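Local coordinates for protein glucosamine-6-phosphate deaminase (PDB 1J5X) that is of unknown function but belongs to the SIS-domain proteins, alpha/beta folds built on parallel sheets flanked by helices, at residues A[196-200]-A[298-302]; A[155-159]-A[333-338]; A[87-93]-A[118-123]; A[30-34]-A[149-153]; A[68-73]-A[221-226]. All coordinates share one frame; numbering follows the deposited sequence.

Contact 1: A[196-200]-A[298-302]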
# COMPACT_ATOMS: atom_id res chain seq x y z
N PHE A 196 -10.62 14.20 -0.34
CA PHE A 196 -10.02 13.25 -1.30
C PHE A 196 -10.92 12.03 -1.44
O PHE A 196 -11.19 11.54 -2.55
CB PHE A 196 -8.63 12.79 -0.81
CG PHE A 196 -7.95 11.80 -1.73
CD1 PHE A 196 -7.65 12.15 -3.05
CD2 PHE A 196 -7.55 10.52 -1.27
CE1 PHE A 196 -6.97 11.26 -3.88
CE2 PHE A 196 -6.88 9.64 -2.13
CZ PHE A 196 -6.60 10.00 -3.39
N PHE A 197 -11.37 11.55 -0.29
CA PHE A 197 -12.23 10.37 -0.22
C PHE A 197 -13.56 10.63 -0.94
O PHE A 197 -13.98 9.85 -1.81
CB PHE A 197 -12.46 10.01 1.24
CG PHE A 197 -13.43 8.85 1.43
CD1 PHE A 197 -14.82 9.06 1.41
CD2 PHE A 197 -12.96 7.54 1.57
CE1 PHE A 197 -15.73 7.97 1.52
CE2 PHE A 197 -13.84 6.46 1.68
CZ PHE A 197 -15.22 6.66 1.66
N ASP A 198 -14.21 11.76 -0.63
CA ASP A 198 -15.48 12.07 -1.25
C ASP A 198 -15.36 12.26 -2.75
O ASP A 198 -16.23 11.82 -3.49
CB ASP A 198 -16.13 13.32 -0.57
CG ASP A 198 -16.43 13.11 0.92
OD1 ASP A 198 -16.57 11.95 1.39
OD2 ASP A 198 -16.54 14.11 1.67
N ILE A 199 -14.30 12.91 -3.23
CA ILE A 199 -14.13 13.07 -4.66
C ILE A 199 -13.94 11.67 -5.28
O ILE A 199 -14.48 11.36 -6.37
CB ILE A 199 -12.85 13.96 -5.02
CG1 ILE A 199 -13.11 15.43 -4.60
CG2 ILE A 199 -12.52 13.83 -6.52
CD1 ILE A 199 -11.87 16.39 -4.67
N SER A 200 -13.13 10.86 -4.62
CA SER A 200 -12.83 9.50 -5.12
C SER A 200 -14.15 8.73 -5.25
O SER A 200 -14.43 8.16 -6.32
CB SER A 200 -11.89 8.76 -4.15
OG SER A 200 -10.60 9.36 -4.17
N ASP A 298 -8.18 13.08 -12.79
CA ASP A 298 -9.56 12.91 -12.39
C ASP A 298 -9.84 13.01 -10.91
O ASP A 298 -10.93 13.41 -10.49
CB ASP A 298 -10.07 11.56 -12.92
CG ASP A 298 -9.90 11.43 -14.41
OD1 ASP A 298 -8.84 10.96 -14.89
OD2 ASP A 298 -10.86 11.86 -15.10
N ILE A 299 -8.89 12.58 -10.08
CA ILE A 299 -9.02 12.66 -8.63
C ILE A 299 -7.74 13.38 -8.16
O ILE A 299 -6.65 12.80 -8.00
CB ILE A 299 -9.06 11.24 -7.99
CG1 ILE A 299 -10.27 10.43 -8.49
CG2 ILE A 299 -9.19 11.36 -6.49
CD1 ILE A 299 -10.24 8.93 -7.88
N PRO A 300 -7.85 14.69 -7.90
CA PRO A 300 -6.71 15.48 -7.47
C PRO A 300 -6.17 15.12 -6.12
O PRO A 300 -6.94 14.87 -5.20
CB PRO A 300 -7.25 16.93 -7.45
CG PRO A 300 -8.56 16.84 -8.20
CD PRO A 300 -9.08 15.48 -7.79
N VAL A 301 -4.84 15.11 -6.04
CA VAL A 301 -4.10 14.91 -4.80
C VAL A 301 -2.66 15.22 -5.18
O VAL A 301 -2.30 15.04 -6.36
CB VAL A 301 -4.24 13.49 -4.26
CG1 VAL A 301 -3.64 12.46 -5.28
CG2 VAL A 301 -3.54 13.42 -2.89
N SER A 302 -1.84 15.67 -4.21
CA SER A 302 -0.44 16.01 -4.51
C SER A 302 0.28 14.92 -5.30
O SER A 302 0.13 13.74 -4.99
CB SER A 302 0.33 16.25 -3.22
OG SER A 302 1.73 16.29 -3.41
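Phe196 pushes the CE1 corner of its ring between Ile299 and Val301, where helix 184-205 meets the loop that follows strand 289-293. With CG anti to the backbone N (chi1 179°), the ring leaves the helix toward the loop. Its CE1 lies 3.4 Å from Ile299 CG2, which arrives obliquely, and 3.5 Å from Val301 CB. Val301 CG2 covers one face of the ring. Near the ring plane the partner is polar: the carbonyl oxygen of Pro300 sits at the edge, 3.5 Å from Phe196 CD1, and also accepts a hydrogen bond from the hydroxyl of Tyr192 one turn back on the same helix.

Ser200 closes the tight side. Its OG lies above the centre of the Phe196 ring and touches Ile299 CG2 at 3.4 Å, while it is bonded back to Phe196 O at 2.8 Å. That carbonyl is gripped twice, by Ser200 N and Ser200 OG from opposite faces of its plane. Pro314 and Ile317 of helix 313-326 also pack on Ser200, so the buried part of the contact lies among three elements of the fold.

The other flank is looser. Ile199, partly exposed, reaches Pro300 CD with CG2 at 4.0 Å and slides past Ile299 in the opposite direction. Asp298 turns its carboxylate away. Helix and loop are therefore joined here by apolar packing, while Ser200 OG bonds within the helix, Pro300 O to Tyr192, and Asp298 OD1 to Arg280 and the backbone N of Glu292.

Contact 2: A[155-159]-A[333-338]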
# COMPACT_ATOMS: atom_id res chain seq x y z
N GLU A 155 -8.52 -2.76 13.08
CA GLU A 155 -8.96 -3.14 11.78
C GLU A 155 -9.28 -4.64 11.88
O GLU A 155 -8.41 -5.47 12.19
CB GLU A 155 -7.89 -2.88 10.74
CG GLU A 155 -8.37 -3.07 9.34
CD GLU A 155 -7.24 -2.91 8.32
OE1 GLU A 155 -6.33 -3.78 8.27
OE2 GLU A 155 -7.28 -1.92 7.56
N GLU A 156 -10.56 -4.92 11.63
CA GLU A 156 -11.21 -6.24 11.70
C GLU A 156 -11.43 -7.02 10.45
O GLU A 156 -11.48 -8.26 10.48
CB GLU A 156 -12.62 -6.05 12.27
CG GLU A 156 -12.65 -5.42 13.58
CD GLU A 156 -11.93 -6.24 14.52
OE1 GLU A 156 -11.95 -7.49 14.33
OE2 GLU A 156 -11.34 -5.66 15.44
N ALA A 157 -11.64 -6.33 9.35
CA ALA A 157 -11.96 -7.02 8.14
C ALA A 157 -10.82 -7.87 7.65
O ALA A 157 -9.65 -7.64 8.04
CB ALA A 157 -12.37 -6.02 7.10
N ILE A 158 -11.17 -8.86 6.81
CA ILE A 158 -10.19 -9.75 6.18
C ILE A 158 -9.24 -8.88 5.34
O ILE A 158 -8.03 -9.02 5.44
CB ILE A 158 -10.86 -10.78 5.18
CG1 ILE A 158 -11.76 -11.73 5.94
CG2 ILE A 158 -9.79 -11.60 4.42
CD1 ILE A 158 -11.23 -12.04 7.34
N VAL A 159 -9.80 -8.03 4.49
CA VAL A 159 -8.96 -7.19 3.64
C VAL A 159 -8.40 -5.98 4.37
O VAL A 159 -9.11 -5.27 5.10
CB VAL A 159 -9.76 -6.74 2.41
CG1 VAL A 159 -8.92 -5.85 1.49
CG2 VAL A 159 -10.24 -7.98 1.67
N PRO A 333 -14.15 -12.59 1.15
CA PRO A 333 -13.47 -13.06 -0.06
C PRO A 333 -13.33 -14.60 0.04
O PRO A 333 -13.03 -15.12 1.10
CB PRO A 333 -12.08 -12.39 0.03
CG PRO A 333 -12.20 -11.40 1.16
CD PRO A 333 -13.23 -11.95 2.10
N PRO A 334 -13.54 -15.32 -1.06
CA PRO A 334 -13.40 -16.78 -1.01
C PRO A 334 -12.00 -17.16 -0.54
O PRO A 334 -11.04 -16.49 -0.89
CB PRO A 334 -13.54 -17.21 -2.46
CG PRO A 334 -14.04 -16.06 -3.19
CD PRO A 334 -13.62 -14.85 -2.45
N HIS A 335 -11.91 -18.25 0.22
CA HIS A 335 -10.65 -18.86 0.71
C HIS A 335 -9.66 -18.13 1.62
O HIS A 335 -8.72 -18.76 2.12
CB HIS A 335 -9.80 -19.35 -0.47
CG HIS A 335 -10.58 -19.63 -1.72
ND1 HIS A 335 -11.66 -20.50 -1.76
CD2 HIS A 335 -10.39 -19.20 -2.99
CE1 HIS A 335 -12.10 -20.59 -3.01
NE2 HIS A 335 -11.35 -19.81 -3.78
N LEU A 336 -9.85 -16.83 1.82
CA LEU A 336 -8.92 -16.06 2.66
C LEU A 336 -9.08 -16.15 4.16
O LEU A 336 -10.20 -16.24 4.66
CB LEU A 336 -8.99 -14.59 2.29
CG LEU A 336 -8.72 -14.27 0.81
CD1 LEU A 336 -8.52 -12.77 0.68
CD2 LEU A 336 -7.51 -15.02 0.29
N GLU A 337 -7.95 -16.01 4.87
CA GLU A 337 -7.90 -16.05 6.33
C GLU A 337 -7.16 -14.81 6.85
O GLU A 337 -6.19 -14.37 6.22
CB GLU A 337 -7.14 -17.29 6.79
CG GLU A 337 -7.67 -18.61 6.27
CD GLU A 337 -6.75 -19.78 6.63
OE1 GLU A 337 -5.65 -19.87 6.03
OE2 GLU A 337 -7.12 -20.59 7.51
N LYS A 338 -7.54 -14.25 7.99
CA LYS A 338 -6.79 -13.06 8.46
C LYS A 338 -5.33 -13.43 8.75
O LYS A 338 -4.39 -12.75 8.32
CB LYS A 338 -7.44 -12.47 9.72
CG LYS A 338 -7.59 -10.94 9.72
CD LYS A 338 -7.64 -10.35 11.13
CE LYS A 338 -7.96 -8.84 11.11
NZ LYS A 338 -7.87 -8.17 12.45
O HOH W 1 -9.58 -8.46 14.57
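Ile158 packs against Pro333 and Leu336, the two ends of a type II beta turn, where the C-terminal tail of this SIS-domain protein folds back over the loop between strand 147-150 and helix 162-179.

The apolar part is a small cluster. Ile158 CG2 lies 3.8 Å from Leu336 CB and 4.1 Å from Pro333 CG, the beta-branch fitting between the turn's first and last residues. CG1 and CB of the same isoleucine run beside Pro333 CD. Val159 adds its CG2, 4.0 Å from Pro333 CG, and also touches Lys233, Glu236 and Met237 of helix 222-238, which brings a third element of the fold up to the cluster.

The polar part belongs to Lys338. Its chain is extended beyond CG and carries the ammonium across to Glu155 in the other loop, where NZ donates to Glu155 O at 2.8 Å, in the carbonyl plane and on a lone pair. On the way, CE passes the carbonyl oxygens of Glu156 and Ala157; Ala157 O is hydrogen-bonded to Arg109. The Glu155 carboxylate looks elsewhere, to Arg109, Ser163 and Thr161 N.

Water supplies the last link. The charged ends of Glu156 and Lys338 are too far apart for a salt bridge, and one molecule spans the gap, donating to Glu156 OE1 at 2.6 Å and accepting from Lys338 NZ at 2.7 Å.

Contact 3: A[87-93]-A[118-123]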
# COMPACT_ATOMS: atom_id res chain seq x y z
N ALA A 87 8.13 -12.40 3.05
CA ALA A 87 8.68 -13.11 4.19
C ALA A 87 9.02 -14.56 3.99
O ALA A 87 9.92 -15.04 4.67
CB ALA A 87 7.79 -12.97 5.47
N GLY A 88 8.28 -15.24 3.11
CA GLY A 88 8.58 -16.64 2.84
C GLY A 88 10.00 -16.85 2.32
O GLY A 88 10.64 -17.84 2.63
N GLU A 89 10.52 -15.92 1.51
CA GLU A 89 11.88 -16.06 1.00
C GLU A 89 12.92 -15.97 2.13
O GLU A 89 13.98 -16.60 2.07
CB GLU A 89 12.15 -15.01 -0.10
CG GLU A 89 11.13 -15.24 -1.28
CD GLU A 89 11.45 -14.38 -2.50
OE1 GLU A 89 12.33 -13.48 -2.39
OE2 GLU A 89 10.79 -14.61 -3.53
N VAL A 90 12.63 -15.17 3.15
CA VAL A 90 13.54 -15.04 4.26
C VAL A 90 13.39 -16.28 5.15
O VAL A 90 14.37 -16.88 5.58
CB VAL A 90 13.23 -13.77 5.12
CG1 VAL A 90 14.18 -13.69 6.33
CG2 VAL A 90 13.39 -12.44 4.24
N ALA A 91 12.13 -16.60 5.45
CA ALA A 91 11.84 -17.75 6.33
C ALA A 91 12.51 -19.02 5.86
O ALA A 91 12.99 -19.81 6.70
CB ALA A 91 10.29 -17.98 6.39
N PHE A 92 12.53 -19.26 4.55
CA PHE A 92 13.14 -20.47 4.04
C PHE A 92 14.59 -20.28 3.52
O PHE A 92 15.15 -21.17 2.91
CB PHE A 92 12.18 -21.10 3.03
CG PHE A 92 10.98 -21.74 3.68
CD1 PHE A 92 11.09 -23.00 4.27
CD2 PHE A 92 9.79 -21.04 3.84
CE1 PHE A 92 10.01 -23.55 5.01
CE2 PHE A 92 8.71 -21.57 4.58
CZ PHE A 92 8.84 -22.83 5.16
N GLN A 93 15.14 -19.12 3.82
CA GLN A 93 16.51 -18.74 3.50
C GLN A 93 16.83 -18.96 2.02
O GLN A 93 17.88 -19.58 1.65
CB GLN A 93 17.50 -19.52 4.42
CG GLN A 93 17.29 -19.11 5.89
CD GLN A 93 18.33 -19.73 6.83
OE1 GLN A 93 19.47 -19.25 6.92
NE2 GLN A 93 17.93 -20.78 7.53
N LEU A 118 8.81 -16.89 11.21
CA LEU A 118 9.99 -17.68 10.84
C LEU A 118 11.08 -16.73 10.37
O LEU A 118 12.26 -16.91 10.70
CB LEU A 118 9.68 -18.65 9.72
CG LEU A 118 8.76 -19.80 10.17
CD1 LEU A 118 8.23 -20.57 8.96
CD2 LEU A 118 9.55 -20.72 11.09
N ALA A 119 10.68 -15.74 9.58
CA ALA A 119 11.66 -14.75 9.09
C ALA A 119 12.33 -14.02 10.25
O ALA A 119 13.53 -13.78 10.26
CB ALA A 119 10.94 -13.72 8.11
N ASN A 120 11.53 -13.63 11.26
CA ASN A 120 12.05 -12.94 12.42
C ASN A 120 13.12 -13.80 13.08
O ASN A 120 14.19 -13.32 13.47
CB ASN A 120 10.86 -12.68 13.40
CG ASN A 120 11.31 -11.95 14.65
OD1 ASN A 120 11.89 -10.85 14.58
ND2 ASN A 120 11.00 -12.56 15.84
N ASP A 121 12.85 -15.08 13.24
CA ASP A 121 13.83 -15.96 13.85
C ASP A 121 15.15 -16.07 13.02
O ASP A 121 16.26 -15.96 13.52
CB ASP A 121 13.21 -17.32 14.06
CG ASP A 121 13.89 -18.08 15.17
OD1 ASP A 121 13.86 -17.58 16.34
OD2 ASP A 121 14.47 -19.14 14.86
N VAL A 122 15.00 -16.29 11.73
CA VAL A 122 16.14 -16.37 10.83
C VAL A 122 16.95 -15.05 10.91
O VAL A 122 18.19 -15.06 11.00
CB VAL A 122 15.63 -16.56 9.35
CG1 VAL A 122 16.73 -16.17 8.34
CG2 VAL A 122 15.22 -18.02 9.13
N LEU A 123 16.27 -13.90 10.87
CA LEU A 123 17.02 -12.63 10.85
C LEU A 123 17.73 -12.40 12.16
O LEU A 123 18.88 -11.92 12.19
CB LEU A 123 16.09 -11.44 10.55
CG LEU A 123 15.65 -11.48 9.09
CD1 LEU A 123 14.36 -10.65 8.87
CD2 LEU A 123 16.82 -10.91 8.22
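Ala91 and Ala119 bring helices 87-91 and 114-125 together, their CA atoms 4.1 Å apart and the short axes 8.1 Å apart at closest, crossing at 46°. Both helices belong to the alpha/beta SIS fold and pack on its five-stranded parallel sheet, where Val58 of strand 54-59 touches Ala87, Val90 and Ala119 alike.

Small side chains make the close approach possible. Ala91 CB meets Leu118 CB at 3.5 Å, tighter than usual for two carbons. On the sheet side, Val90 CG1, anti to its own amide nitrogen (chi1 178°), lies 3.7 Å from Ala119 CB and 3.8 Å from Leu123 CG; the valine and leucine side chains cross at about a right angle.

Val122 packs beside the end of the shorter helix. Both its methyls rest on Val90 O, CG1 at 3.7 Å, and CG2 also lies 3.8 Å from Ala91 O. That end is a Schellman motif with Gln93 as its C-prime residue, at positive phi; Gln93 N bonds Val90 O and Lys94 N bonds Glu89 O. Gln93 then carries its extended chain obliquely across Val122 toward Arg126, which binds its OE1, while Gln93 CG rests 3.9 Å from Val122 CG1.

Contact 4: A[30-34]-A[149-153]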
# COMPACT_ATOMS: atom_id res chain seq x y z
N PHE A 30 -5.80 9.78 14.42
CA PHE A 30 -4.71 8.83 14.50
C PHE A 30 -3.41 9.61 14.28
O PHE A 30 -2.43 9.43 14.99
CB PHE A 30 -4.87 7.76 13.41
CG PHE A 30 -3.62 6.97 13.16
CD1 PHE A 30 -3.23 5.98 14.04
CD2 PHE A 30 -2.81 7.26 12.03
CE1 PHE A 30 -2.03 5.24 13.83
CE2 PHE A 30 -1.61 6.55 11.80
CZ PHE A 30 -1.21 5.53 12.70
N PHE A 31 -3.42 10.47 13.26
CA PHE A 31 -2.21 11.25 12.96
C PHE A 31 -1.75 12.06 14.17
O PHE A 31 -0.56 12.04 14.57
CB PHE A 31 -2.52 12.19 11.78
CG PHE A 31 -1.35 13.07 11.40
CD1 PHE A 31 -0.17 12.53 10.89
CD2 PHE A 31 -1.45 14.47 11.57
CE1 PHE A 31 0.92 13.34 10.55
CE2 PHE A 31 -0.37 15.32 11.23
CZ PHE A 31 0.82 14.76 10.73
N GLU A 32 -2.72 12.76 14.78
CA GLU A 32 -2.39 13.66 15.89
C GLU A 32 -2.09 12.97 17.17
O GLU A 32 -1.25 13.41 17.94
CB GLU A 32 -3.52 14.68 16.09
CG GLU A 32 -3.79 15.53 14.84
CD GLU A 32 -4.92 16.54 15.03
OE1 GLU A 32 -5.74 16.35 15.96
OE2 GLU A 32 -5.00 17.52 14.25
N ASN A 33 -2.75 11.85 17.43
CA ASN A 33 -2.47 11.19 18.68
C ASN A 33 -1.30 10.22 18.68
O ASN A 33 -0.64 10.05 19.71
CB ASN A 33 -3.74 10.53 19.17
CG ASN A 33 -4.73 11.55 19.64
OD1 ASN A 33 -4.63 11.91 20.91
ND2 ASN A 33 -5.55 12.06 18.86
N PHE A 34 -1.03 9.60 17.54
CA PHE A 34 0.05 8.64 17.49
C PHE A 34 1.24 9.12 16.62
O PHE A 34 2.37 9.09 17.04
CB PHE A 34 -0.46 7.29 16.89
CG PHE A 34 0.62 6.26 16.74
CD1 PHE A 34 1.05 5.51 17.85
CD2 PHE A 34 1.16 5.97 15.49
CE1 PHE A 34 2.00 4.49 17.71
CE2 PHE A 34 2.09 4.96 15.32
CZ PHE A 34 2.53 4.21 16.42
N LEU A 149 6.54 -2.55 17.65
CA LEU A 149 5.95 -1.25 17.38
C LEU A 149 4.51 -1.58 17.08
O LEU A 149 4.15 -1.89 15.95
CB LEU A 149 6.61 -0.60 16.13
CG LEU A 149 5.95 0.70 15.65
CD1 LEU A 149 5.63 1.60 16.86
CD2 LEU A 149 6.88 1.42 14.66
N VAL A 150 3.68 -1.57 18.12
CA VAL A 150 2.30 -1.89 17.96
C VAL A 150 1.50 -0.63 17.60
O VAL A 150 1.56 0.37 18.32
CB VAL A 150 1.75 -2.51 19.27
CG1 VAL A 150 0.33 -2.98 19.01
CG2 VAL A 150 2.65 -3.69 19.71
N PHE A 151 0.75 -0.69 16.51
CA PHE A 151 -0.05 0.45 16.07
C PHE A 151 -1.42 0.43 16.68
O PHE A 151 -2.09 -0.60 16.66
CB PHE A 151 -0.21 0.45 14.57
CG PHE A 151 1.04 0.89 13.87
CD1 PHE A 151 2.17 0.09 13.91
CD2 PHE A 151 1.09 2.14 13.29
CE1 PHE A 151 3.38 0.50 13.40
CE2 PHE A 151 2.31 2.60 12.74
CZ PHE A 151 3.46 1.76 12.81
N PRO A 152 -1.86 1.58 17.20
CA PRO A 152 -3.17 1.68 17.83
C PRO A 152 -4.22 1.85 16.76
O PRO A 152 -4.83 2.91 16.60
CB PRO A 152 -3.00 2.87 18.77
CG PRO A 152 -2.11 3.84 17.93
CD PRO A 152 -1.06 2.82 17.37
N VAL A 153 -4.41 0.79 15.98
CA VAL A 153 -5.35 0.85 14.87
C VAL A 153 -6.27 -0.36 14.99
O VAL A 153 -5.78 -1.50 15.13
CB VAL A 153 -4.61 0.71 13.53
CG1 VAL A 153 -5.55 0.60 12.39
CG2 VAL A 153 -3.65 1.92 13.33
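Phe34 packs against Pro152 and Phe151, where helix 27-35 near the N-terminus meets the edge of the five-stranded parallel sheet of the SIS domain, just past strand 147-150. The first shell is carried by this ring. Pro152 comes over one of its faces in a CH-pi contact, CD being 3.7 Å from the ring centroid and 21° off the normal. The proline is shifted toward the rim on the side of CD1, which is 3.5 Å from Pro152 CD. Toward Phe151 the approach is different: the two rings are inclined by 54°, neither stacked nor edge-to-face, and Phe34 CE2 meets Phe151 CE2 at 3.5 Å. At the edge of the Phe34 ring, near its plane, Leu149 CD1 stands by CZ.

Phe30, one turn earlier, forms the second group. Its CZ reaches the edge of the Phe151 ring, whose face is taken by Phe34 CZ, so the two helix phenylalanines use different parts of a single aromatic partner. Phe30 CE1 also meets Val153 CG2 at 3.7 Å. Both phenylalanines have CG anti to the backbone N (chi1 177° in Phe34), which sends their rings off the same side of the helix.

Further out, Ser170 of helix 162-179 touches Phe30, Phe34 and Phe151. The backbone sets the partners in place: Leu149 and Phe151 are held by backbone hydrogen bonds to Gly132 and Thr134 of the adjacent strand 128-134. Pro152 is the centre of an inverse gamma turn that bends the chain after the strand, with a weak bond from Val153 N to Phe151 O at 2.8 Å.

Contact 5: A[68-73]-A[221-226]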
# COMPACT_ATOMS: atom_id res chain seq x y z
N LEU A 68 7.33 -2.89 0.45
CA LEU A 68 7.90 -2.41 -0.80
C LEU A 68 7.76 -0.88 -0.89
O LEU A 68 8.75 -0.17 -1.15
CB LEU A 68 7.20 -3.04 -1.99
CG LEU A 68 7.68 -2.56 -3.34
CD1 LEU A 68 9.17 -2.94 -3.57
CD2 LEU A 68 6.82 -3.25 -4.43
N THR A 69 6.55 -0.39 -0.64
CA THR A 69 6.30 1.05 -0.72
C THR A 69 7.19 1.85 0.23
O THR A 69 7.82 2.83 -0.19
CB THR A 69 4.83 1.36 -0.42
OG1 THR A 69 4.01 0.55 -1.29
CG2 THR A 69 4.53 2.90 -0.74
N ILE A 70 7.30 1.42 1.50
CA ILE A 70 8.13 2.20 2.40
C ILE A 70 9.62 2.04 2.09
O ILE A 70 10.39 2.99 2.27
CB ILE A 70 7.75 1.88 3.89
CG1 ILE A 70 8.48 2.82 4.87
CG2 ILE A 70 8.04 0.41 4.20
CD1 ILE A 70 8.13 4.36 4.62
N SER A 71 10.04 0.88 1.56
CA SER A 71 11.47 0.67 1.24
C SER A 71 11.92 1.76 0.21
O SER A 71 13.02 2.35 0.33
CB SER A 71 11.73 -0.75 0.66
OG SER A 71 11.19 -0.96 -0.64
N TYR A 72 11.07 2.04 -0.77
CA TYR A 72 11.46 3.08 -1.75
C TYR A 72 11.63 4.42 -1.01
O TYR A 72 12.60 5.16 -1.22
CB TYR A 72 10.40 3.36 -2.82
CG TYR A 72 10.27 2.37 -3.95
CD1 TYR A 72 11.15 2.38 -5.01
CD2 TYR A 72 9.24 1.45 -3.96
CE1 TYR A 72 11.01 1.49 -6.08
CE2 TYR A 72 9.08 0.58 -4.99
CZ TYR A 72 9.97 0.59 -6.05
OH TYR A 72 9.80 -0.28 -7.10
N TYR A 73 10.65 4.77 -0.18
CA TYR A 73 10.70 6.05 0.52
C TYR A 73 11.89 6.18 1.47
O TYR A 73 12.52 7.26 1.57
CB TYR A 73 9.39 6.28 1.27
CG TYR A 73 9.16 7.73 1.64
CD1 TYR A 73 8.88 8.69 0.66
CD2 TYR A 73 9.25 8.16 2.96
CE1 TYR A 73 8.71 10.04 0.99
CE2 TYR A 73 9.07 9.50 3.30
CZ TYR A 73 8.81 10.45 2.32
OH TYR A 73 8.71 11.79 2.63
N SER A 221 7.89 3.81 -8.79
CA SER A 221 8.55 3.80 -7.50
C SER A 221 7.56 3.60 -6.36
O SER A 221 6.89 2.59 -6.37
CB SER A 221 9.32 5.13 -7.33
OG SER A 221 10.17 5.31 -8.44
N GLU A 222 7.51 4.51 -5.38
CA GLU A 222 6.52 4.34 -4.31
C GLU A 222 5.09 4.13 -4.88
O GLU A 222 4.31 3.35 -4.27
CB GLU A 222 6.41 5.55 -3.39
CG GLU A 222 7.58 5.72 -2.45
CD GLU A 222 8.77 6.52 -3.13
OE1 GLU A 222 8.97 6.41 -4.36
OE2 GLU A 222 9.54 7.20 -2.41
N PHE A 223 4.78 4.79 -6.00
CA PHE A 223 3.42 4.64 -6.59
C PHE A 223 3.20 3.29 -7.27
O PHE A 223 2.05 2.94 -7.57
CB PHE A 223 3.13 5.78 -7.53
CG PHE A 223 3.02 7.13 -6.82
CD1 PHE A 223 3.13 7.21 -5.40
CD2 PHE A 223 2.84 8.28 -7.59
CE1 PHE A 223 3.05 8.43 -4.73
CE2 PHE A 223 2.77 9.52 -6.95
CZ PHE A 223 2.87 9.61 -5.51
N PHE A 224 4.29 2.58 -7.56
CA PHE A 224 4.18 1.19 -8.08
C PHE A 224 3.75 0.34 -6.87
O PHE A 224 2.89 -0.52 -7.01
CB PHE A 224 5.53 0.65 -8.57
CG PHE A 224 5.47 -0.80 -8.93
CD1 PHE A 224 4.61 -1.24 -9.93
CD2 PHE A 224 6.19 -1.73 -8.18
CE1 PHE A 224 4.44 -2.60 -10.18
CE2 PHE A 224 6.03 -3.12 -8.44
CZ PHE A 224 5.15 -3.54 -9.43
N GLY A 225 4.37 0.55 -5.71
CA GLY A 225 3.95 -0.19 -4.52
C GLY A 225 2.46 0.08 -4.24
O GLY A 225 1.68 -0.82 -3.89
N VAL A 226 2.04 1.36 -4.41
CA VAL A 226 0.63 1.72 -4.19
C VAL A 226 -0.20 0.94 -5.22
O VAL A 226 -1.32 0.50 -4.90
CB VAL A 226 0.39 3.24 -4.45
CG1 VAL A 226 -1.10 3.55 -4.56
CG2 VAL A 226 1.02 4.06 -3.28
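Glu222 bends at chi2 (85°) after a first torsion that leaves CG beside its own backbone N, and the turn folds its carboxylate back against Tyr72 and Tyr73. Tyr72 CB packs on Glu222 CD at 3.6 Å. Farther along, OE2 comes to the edge of the Tyr73 ring, near its plane and 3.5 Å from CD1, the ring and carboxylate planes standing 64° apart. The charge itself is answered by Arg76, in a salt bridge one turn on from Tyr72, while the hydroxyl of Tyr73 bonds to Asp176.

Tyr72 lays its ring flat over the start of the other helix: Ser221 C lies above the ring centre, and Ser221 O is 3.3 Å from Tyr72 CE2. These helices, 62-78 and 222-238, run nearly antiparallel, their short axes at 171° and 8.0 Å apart at closest. The first belongs to the SIS domain and flanks its parallel sheet; the second follows the opening strand, 214-218, of the four-stranded sheet.

Gly225 permits the closest backbone approach, its CA lying 4.6 Å from Thr69 CA. Thr69 OG1, hydrogen-bonded to Asn65 O in its own helix, touches Gly225 CA at 3.3 Å. Beside it Leu68 CD2 reaches Phe224 CE2 at 4.1 Å.

In the fold
The five contacts sample a fold with two parallel sheets. Contact 3 joins two helices that flank the five-stranded sheet, and contact 4 ties helix 27-35, the second of the chain, to that sheet's outer strand 147-150. Contact 2, adjoining contact 4 in sequence, brings the C-terminal loop to the loop after this strand. Contact 1 joins helix 184-205 to the loop after strand 289-293, its centre about 39 Å from that of contact 3, across the chain's centre. Contact 5, centred about 8 Å from the chain centre, joins helices associated with the two sheets. Along the chain it crosses contacts 1, 2 and 4, so segments distant in sequence meet between the two sheets' helices.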